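Local coordinates for putative hemolysin (Streptococcus mutans UA159, PDB 2RK5), which is a putative membrane hemolysin of unestablished function, whose transporter-associated domain, the part in this structure, may bind flavin adenine dinucleotide, at residues D35-A38 against G39-L42. Residues are numbered along the deposited sequence; the frame is centred on the assembly and turned at random.
Sequences DTIA and GFYL
Thr36 caps helix 37-45 by turning its hydroxyl back to the amide of Gly39, with OG1 3.2 Å from Gly39 N and an N-H...O angle of 161°. Threonine suits the cap because its short side chain can turn back over the first turn: chi1 of 66° sets OG1 between the backbone N and the carbonyl carbon, facing a first-turn amide that lacks an i-4 carbonyl within the helix. The same OG1 is hydrogen-bonded to OD2 of Asp75 of the second subunit, so the capping oxygen has a second partner. Ala38 and Gly39 suit this buried turn by their small size: Ala38 brings a single methyl, and Gly39, with no side chain, adds no bulk beside Thr36 O. That carbonyl opens the i to i+4 series, Thr36 O taking Phe40 N at 2.9 Å, within the carbonyl plane. Tyr41 N then bonds Ile37 O, and Leu42 N reaches Ala38 O at 2.8 Å, tilted 23° from the carbonyl plane. Leu42 lays CB and CG against Ala38 O, with CG 3.3 Å from that oxygen, and packs further on Val78 and on Ile48 of the second subunit. Ile37 CD1 approaches the Phe40 ring obliquely, 4.2 Å from its CD2. Both are apolar, as befits a buried flank, and Leu18 of helix 18-25 packs against each. Tyr41 extends over strands 64-74 and 77-85, touching Leu68 and Leu81, while its hydroxyl is tied to Glu55 O. The cap thus gives the buried Gly39 amide a polar partner, while the apolar side chains join the helix to the antiparallel sheet, helix 18-25 and the dimer partner.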
loop_
_atom_site.group_PDB
_atom_site.type_symbol
_atom_site.label_atom_id
_atom_site.label_comp_id
_atom_site.label_asym_id
_atom_site.label_seq_id
_atom_site.Cartn_x
_atom_site.Cartn_y
_atom_site.Cartn_z
ATOM N N ASP A 35 9.440 1.722 -7.177
ATOM C CA ASP A 35 10.357 0.716 -7.687
ATOM C C ASP A 35 9.727 -0.500 -8.307
ATOM O O ASP A 35 10.384 -1.170 -9.112
ATOM C CB ASP A 35 11.301 0.300 -6.562
ATOM C CG ASP A 35 12.195 1.458 -6.137
ATOM O OD1 ASP A 35 12.886 2.032 -7.009
ATOM O OD2 ASP A 35 12.186 1.783 -4.956
ATOM N N THR A 36 8.498 -0.822 -7.897
ATOM C CA THR A 36 7.872 -2.063 -8.358
ATOM C C THR A 36 6.528 -1.798 -9.010
ATOM O O THR A 36 5.969 -0.713 -8.911
ATOM C CB THR A 36 7.591 -3.047 -7.185
ATOM O OG1 THR A 36 6.600 -2.508 -6.300
ATOM C CG2 THR A 36 8.842 -3.342 -6.410
ATOM N N ILE A 37 6.036 -2.796 -9.728
ATOM C CA ILE A 37 4.751 -2.688 -10.404
ATOM C C ILE A 37 3.617 -2.476 -9.396
ATOM O O ILE A 37 2.705 -1.675 -9.682
ATOM C CB ILE A 37 4.507 -3.866 -11.355
ATOM C CG1 ILE A 37 3.312 -3.573 -12.278
ATOM C CG2 ILE A 37 4.404 -5.204 -10.610
ATOM C CD1 ILE A 37 3.475 -2.333 -13.140
ATOM N N ALA A 38 3.668 -3.119 -8.227
ATOM C CA ALA A 38 2.642 -2.817 -7.193
ATOM C C ALA A 38 2.704 -1.352 -6.764
ATOM O O ALA A 38 1.669 -0.703 -6.556
ATOM C CB ALA A 38 2.757 -3.721 -5.962
ATOM N N GLY A 39 3.908 -0.832 -6.584
ATOM C CA GLY A 39 4.065 0.559 -6.197
ATOM C C GLY A 39 3.480 1.470 -7.257
ATOM O O GLY A 39 2.821 2.474 -6.941
ATOM N N PHE A 40 3.765 1.171 -8.523
ATOM C CA PHE A 40 3.237 1.975 -9.637
ATOM C C PHE A 40 1.696 1.947 -9.648
ATOM O O PHE A 40 1.013 2.986 -9.802
ATOM C CB PHE A 40 3.807 1.447 -10.946
ATOM C CG PHE A 40 3.302 2.154 -12.159
ATOM C CD1 PHE A 40 3.935 3.266 -12.638
ATOM C CD2 PHE A 40 2.200 1.686 -12.824
ATOM C CE1 PHE A 40 3.459 3.935 -13.733
ATOM C CE2 PHE A 40 1.702 2.338 -13.943
ATOM C CZ PHE A 40 2.333 3.471 -14.393
ATOM N N TYR A 41 1.142 0.741 -9.502
ATOM C CA TYR A 41 -0.315 0.570 -9.516
ATOM C C TYR A 41 -0.945 1.297 -8.336
ATOM O O TYR A 41 -1.925 2.055 -8.494
ATOM C CB TYR A 41 -0.632 -0.907 -9.458
ATOM C CG TYR A 41 -2.044 -1.228 -9.116
ATOM C CD1 TYR A 41 -3.031 -1.323 -10.099
ATOM C CD2 TYR A 41 -2.392 -1.553 -7.815
ATOM C CE1 TYR A 41 -4.350 -1.675 -9.781
ATOM C CE2 TYR A 41 -3.713 -1.871 -7.486
ATOM C CZ TYR A 41 -4.677 -1.966 -8.466
ATOM O OH TYR A 41 -5.956 -2.334 -8.103
ATOM N N LEU A 42 -0.391 1.108 -7.151
ATOM C CA LEU A 42 -1.017 1.709 -5.944
ATOM C C LEU A 42 -0.958 3.242 -5.960
ATOM O O LEU A 42 -1.920 3.944 -5.554
ATOM C CB LEU A 42 -0.376 1.200 -4.641
ATOM C CG LEU A 42 -0.697 -0.270 -4.327
ATOM C CD1 LEU A 42 0.166 -0.743 -3.141
ATOM C CD2 LEU A 42 -2.188 -0.480 -4.025
#